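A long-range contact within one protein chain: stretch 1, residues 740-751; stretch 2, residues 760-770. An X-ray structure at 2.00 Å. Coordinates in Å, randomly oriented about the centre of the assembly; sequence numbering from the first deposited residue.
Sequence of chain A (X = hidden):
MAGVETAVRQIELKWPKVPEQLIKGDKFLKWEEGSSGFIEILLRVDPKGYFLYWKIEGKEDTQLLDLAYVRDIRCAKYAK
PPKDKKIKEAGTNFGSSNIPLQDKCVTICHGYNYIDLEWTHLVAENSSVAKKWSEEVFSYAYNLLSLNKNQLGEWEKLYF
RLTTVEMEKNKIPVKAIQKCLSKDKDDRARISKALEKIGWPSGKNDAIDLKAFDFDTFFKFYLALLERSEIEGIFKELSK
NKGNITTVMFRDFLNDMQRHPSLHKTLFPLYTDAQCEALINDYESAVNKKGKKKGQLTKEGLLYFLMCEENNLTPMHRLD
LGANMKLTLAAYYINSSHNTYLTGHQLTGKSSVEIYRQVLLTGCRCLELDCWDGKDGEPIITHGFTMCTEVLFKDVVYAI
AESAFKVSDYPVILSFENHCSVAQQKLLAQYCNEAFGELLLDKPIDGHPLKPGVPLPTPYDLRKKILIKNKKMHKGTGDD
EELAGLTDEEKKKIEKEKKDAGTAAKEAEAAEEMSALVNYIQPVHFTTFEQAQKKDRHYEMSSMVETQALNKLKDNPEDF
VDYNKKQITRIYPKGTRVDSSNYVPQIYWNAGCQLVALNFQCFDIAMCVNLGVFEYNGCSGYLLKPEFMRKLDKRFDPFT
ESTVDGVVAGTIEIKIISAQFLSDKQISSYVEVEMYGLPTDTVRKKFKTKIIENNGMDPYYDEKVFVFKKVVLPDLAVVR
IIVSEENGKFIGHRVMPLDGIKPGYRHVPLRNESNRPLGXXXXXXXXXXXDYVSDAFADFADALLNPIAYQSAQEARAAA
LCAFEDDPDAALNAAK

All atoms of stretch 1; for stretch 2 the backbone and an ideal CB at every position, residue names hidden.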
# COMPACT_ATOMS: atom_id res chain seq x y z
N GLY A 740 15.28 -3.19 -7.17
CA GLY A 740 15.76 -2.80 -5.84
C GLY A 740 15.62 -3.84 -4.74
O GLY A 740 15.95 -3.55 -3.59
N ILE A 741 15.16 -5.04 -5.07
CA ILE A 741 15.05 -6.10 -4.06
C ILE A 741 16.42 -6.35 -3.42
O ILE A 741 17.46 -6.31 -4.08
CB ILE A 741 14.45 -7.42 -4.63
CG1 ILE A 741 14.04 -8.35 -3.47
CG2 ILE A 741 15.43 -8.10 -5.57
CD1 ILE A 741 13.23 -9.55 -3.90
N LYS A 742 16.40 -6.60 -2.11
CA LYS A 742 17.62 -6.83 -1.35
C LYS A 742 17.72 -8.31 -1.02
O LYS A 742 16.81 -8.85 -0.39
CB LYS A 742 17.59 -6.05 -0.05
CG LYS A 742 17.57 -4.55 -0.17
CD LYS A 742 17.80 -3.98 1.21
CE LYS A 742 17.62 -2.50 1.28
NZ LYS A 742 17.85 -2.09 2.68
N PRO A 743 18.82 -8.96 -1.42
CA PRO A 743 18.95 -10.40 -1.20
C PRO A 743 19.44 -10.76 0.20
O PRO A 743 19.62 -9.88 1.05
CB PRO A 743 19.98 -10.81 -2.25
CG PRO A 743 20.87 -9.62 -2.34
CD PRO A 743 19.99 -8.42 -2.14
N GLY A 744 19.63 -12.05 0.44
CA GLY A 744 20.22 -12.56 1.67
C GLY A 744 19.19 -12.99 2.69
O GLY A 744 18.02 -13.20 2.36
N TYR A 745 19.63 -13.10 3.94
CA TYR A 745 18.73 -13.42 5.04
C TYR A 745 17.95 -12.18 5.44
O TYR A 745 18.53 -11.15 5.81
CB TYR A 745 19.51 -13.96 6.24
CG TYR A 745 20.09 -15.34 6.02
CD1 TYR A 745 21.47 -15.52 5.91
CD2 TYR A 745 19.26 -16.45 5.90
CE1 TYR A 745 22.01 -16.79 5.70
CE2 TYR A 745 19.80 -17.72 5.68
CZ TYR A 745 21.16 -17.88 5.58
OH TYR A 745 21.70 -19.12 5.38
N ARG A 746 16.62 -12.28 5.35
CA ARG A 746 15.76 -11.14 5.63
C ARG A 746 14.57 -11.54 6.48
O ARG A 746 13.96 -12.58 6.23
CB ARG A 746 15.23 -10.54 4.32
CG ARG A 746 16.30 -10.01 3.38
CD ARG A 746 16.95 -8.72 3.88
NE ARG A 746 18.12 -8.40 3.07
CZ ARG A 746 18.86 -7.31 3.18
NH1 ARG A 746 18.57 -6.37 4.07
NH2 ARG A 746 19.91 -7.15 2.38
N HIS A 747 14.25 -10.72 7.48
CA HIS A 747 12.92 -10.76 8.07
C HIS A 747 11.99 -9.96 7.18
O HIS A 747 12.36 -8.91 6.66
CB HIS A 747 12.92 -10.20 9.49
CG HIS A 747 13.61 -11.08 10.48
ND1 HIS A 747 14.97 -11.02 10.70
CD2 HIS A 747 13.14 -12.06 11.29
CE1 HIS A 747 15.30 -11.92 11.61
NE2 HIS A 747 14.21 -12.56 11.98
N VAL A 748 10.78 -10.47 7.02
CA VAL A 748 9.79 -9.89 6.13
C VAL A 748 8.51 -9.63 6.93
O VAL A 748 7.64 -10.49 7.00
CB VAL A 748 9.49 -10.87 4.96
CG1 VAL A 748 8.56 -10.21 3.94
CG2 VAL A 748 10.78 -11.32 4.30
N PRO A 749 8.42 -8.44 7.57
CA PRO A 749 7.18 -8.11 8.27
C PRO A 749 5.99 -8.17 7.32
O PRO A 749 6.04 -7.65 6.20
CB PRO A 749 7.42 -6.68 8.76
CG PRO A 749 8.92 -6.59 8.90
CD PRO A 749 9.46 -7.42 7.78
N LEU A 750 4.93 -8.84 7.76
CA LEU A 750 3.76 -9.06 6.92
C LEU A 750 2.77 -7.90 6.96
O LEU A 750 2.67 -7.17 7.95
CB LEU A 750 3.06 -10.35 7.34
CG LEU A 750 3.88 -11.62 7.16
CD1 LEU A 750 3.12 -12.82 7.76
CD2 LEU A 750 4.20 -11.86 5.69
N ARG A 751 2.04 -7.76 5.86
CA ARG A 751 1.04 -6.72 5.67
C ARG A 751 -0.33 -7.35 5.46
O ARG A 751 -0.43 -8.50 5.00
CB ARG A 751 1.38 -5.90 4.43
CG ARG A 751 2.77 -5.30 4.46
CD ARG A 751 2.82 -4.14 5.41
NE ARG A 751 4.15 -3.56 5.53
CZ ARG A 751 4.76 -2.83 4.59
NH1 ARG A 751 4.18 -2.59 3.42
NH2 ARG A 751 5.97 -2.34 4.82
N UNK A 760 4.02 -7.59 14.61
CA UNK A 760 5.11 -8.54 14.81
C UNK A 760 5.14 -9.68 13.79
O UNK A 760 6.20 -10.27 13.57
CB UNK A 760 5.01 -9.13 16.22
N UNK A 761 4.00 -9.98 13.17
CA UNK A 761 3.91 -11.10 12.23
C UNK A 761 4.93 -10.94 11.11
O UNK A 761 4.90 -9.93 10.39
CB UNK A 761 2.50 -11.20 11.65
N UNK A 762 5.82 -11.91 10.98
CA UNK A 762 6.93 -11.84 10.03
C UNK A 762 7.28 -13.22 9.49
O UNK A 762 7.07 -14.23 10.15
CB UNK A 762 8.16 -11.21 10.69
N UNK A 763 7.81 -13.24 8.27
CA UNK A 763 8.45 -14.43 7.71
C UNK A 763 9.95 -14.17 7.67
O UNK A 763 10.38 -13.06 7.36
CB UNK A 763 7.91 -14.76 6.32
N UNK A 764 10.73 -15.18 8.02
CA UNK A 764 12.18 -15.14 7.87
C UNK A 764 12.54 -16.00 6.66
O UNK A 764 12.12 -17.17 6.56
CB UNK A 764 12.89 -15.63 9.13
N UNK A 765 13.30 -15.42 5.72
CA UNK A 765 13.61 -16.08 4.45
C UNK A 765 15.03 -15.78 4.00
O UNK A 765 15.66 -14.82 4.46
CB UNK A 765 12.62 -15.65 3.37
N UNK A 766 15.55 -16.61 3.09
CA UNK A 766 16.77 -16.30 2.37
C UNK A 766 16.43 -16.02 0.91
O UNK A 766 15.68 -16.77 0.28
CB UNK A 766 17.78 -17.44 2.49
N UNK A 767 17.00 -14.94 0.39
CA UNK A 767 16.69 -14.47 -0.95
C UNK A 767 17.96 -14.43 -1.79
O UNK A 767 18.95 -13.82 -1.40
CB UNK A 767 16.03 -13.09 -0.90
N UNK A 768 17.94 -15.12 -2.93
CA UNK A 768 18.97 -14.94 -3.94
C UNK A 768 18.39 -14.06 -5.03
O UNK A 768 17.28 -14.32 -5.51
CB UNK A 768 19.45 -16.28 -4.50
N UNK A 769 19.12 -13.02 -5.40
CA UNK A 769 18.75 -12.16 -6.52
C UNK A 769 20.02 -11.78 -7.25
O UNK A 769 20.91 -11.15 -6.69
CB UNK A 769 17.99 -10.92 -6.05
N UNK A 770 20.10 -12.17 -8.51
CA UNK A 770 21.29 -11.96 -9.31
C UNK A 770 20.94 -12.01 -10.78
O UNK A 770 19.83 -12.38 -11.16
CB UNK A 770 22.36 -13.00 -8.98

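The two stretches pair as antiparallel strands. At 760, CA-to-CB points away and nothing of stretch 1 lies within reach, so stretch 1 sets no preference; the residue is Leu-760.

Position 761 directs CB sideways, with Leu-750 CD1 4.3 Å from the ideal CB. A small apolar group would suit. Ala-761 places its CB 4.2 Å from Leu-750 CD1, while its O accepts a hydrogen bond from Leu-750 N (2.8 Å).

At 762 the ideal CB sits 3.8 Å from Val-748 O and 4.1 Å from Pro-749 CA, beside a proline with no amide to offer; a small residue, polar or not, would suit. Ser-762 turns OG back to its own stretch, donating to Leu-760 O at 2.8 Å.

Position 763 faces Val-748 and Leu-750, which favours a branched aliphatic. Val-763 meets Leu-750 CD2 through CG2 at 4.1 Å, and its N and O both hydrogen-bond to Val-748.

Position 764 points to the face that carries Tyr-745 and His-747, with the ideal CB 4.2 Å from His-747 CD2. A flat or long apolar side chain could lie beside these rings. Phe-764, chi1 t, brings CD1 over one face of the His-747 ring, 3.6 Å from His-747 NE2; its own ring is nearly parallel to that of Tyr-745 but slid aside, so the two barely overlap.

At 765 the ideal CB lies 4.4 Å from Arg-746 O and 4.8 Å from Val-748 CG2, which a small or modest apolar residue would suit. Ala-765 contributes chiefly backbone: its O accepts from Arg-746 N (2.9 Å), and its N donates to Arg-746 O (3.0 Å).

At 766 the ideal CB is 3.8 Å from Tyr-745 CE2, and Gly-744 exposes its backbone alongside, where its CA can meet a ring. An aromatic or a long side chain is plausible. His-766 directs its edge toward the Tyr-745 face, with His-766 CD2 3.5 Å from Tyr-745 CE2, while Gly-744 CA makes an off-centre CH-pi contact with its ring.

At 767 the ideal CB lies 4.0 Å from Pro-743 CA, with Ile-741 and the Arg-746 aliphatic chain nearby: leucine, isoleucine or methionine would serve. Ile-767 reaches Arg-746 CG with CD1 (4.2 Å) and Ile-741 CD1 with CG2 (4.3 Å).

At 768 CA-to-CB points away and stretch 1 sets no limit; many side chains would suit, beta-branched ones included. The residue is Val-768. At 769, CB points toward Ile-741 CG2, only 3.8 Å from the ideal CB, favouring something small. Ala-769 CB packs 3.9 Å from Ile-741 CG2. At 770 CA-to-CB points sideways, beyond reach of stretch 1, which favours neither polar nor apolar; the end of Lys-770 leads away.

Stretch 2 760-770: LASVFAHIVAK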
# COMPACT_ATOMS: atom_id res chain seq x y z
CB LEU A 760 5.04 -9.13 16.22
CG LEU A 760 5.47 -8.19 17.36
CD1 LEU A 760 5.07 -8.77 18.71
CD2 LEU A 760 6.96 -7.97 17.29
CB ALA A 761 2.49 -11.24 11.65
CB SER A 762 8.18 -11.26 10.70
OG SER A 762 7.91 -10.03 11.34
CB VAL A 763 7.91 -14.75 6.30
CG1 VAL A 763 8.79 -15.79 5.59
CG2 VAL A 763 6.47 -15.26 6.38
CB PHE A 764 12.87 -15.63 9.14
CG PHE A 764 14.37 -15.57 9.10
CD1 PHE A 764 15.03 -14.35 9.02
CD2 PHE A 764 15.13 -16.74 9.17
CE1 PHE A 764 16.42 -14.28 9.00
CE2 PHE A 764 16.52 -16.68 9.15
CZ PHE A 764 17.17 -15.46 9.05
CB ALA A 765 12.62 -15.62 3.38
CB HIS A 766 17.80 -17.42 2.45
CG HIS A 766 19.12 -17.07 1.84
ND1 HIS A 766 19.41 -17.26 0.51
CD2 HIS A 766 20.23 -16.50 2.39
CE1 HIS A 766 20.64 -16.85 0.26
NE2 HIS A 766 21.16 -16.38 1.38
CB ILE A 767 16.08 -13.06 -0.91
CG1 ILE A 767 14.80 -13.05 -0.08
CG2 ILE A 767 15.82 -12.54 -2.34
CD1 ILE A 767 14.20 -11.68 0.13
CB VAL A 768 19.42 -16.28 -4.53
CG1 VAL A 768 20.27 -16.05 -5.77
CG2 VAL A 768 20.20 -17.08 -3.49
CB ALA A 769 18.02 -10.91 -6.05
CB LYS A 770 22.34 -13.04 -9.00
CG LYS A 770 21.85 -14.46 -9.22
CD LYS A 770 22.94 -15.47 -8.92
CE LYS A 770 22.44 -16.89 -9.07
NZ LYS A 770 23.39 -17.86 -8.46
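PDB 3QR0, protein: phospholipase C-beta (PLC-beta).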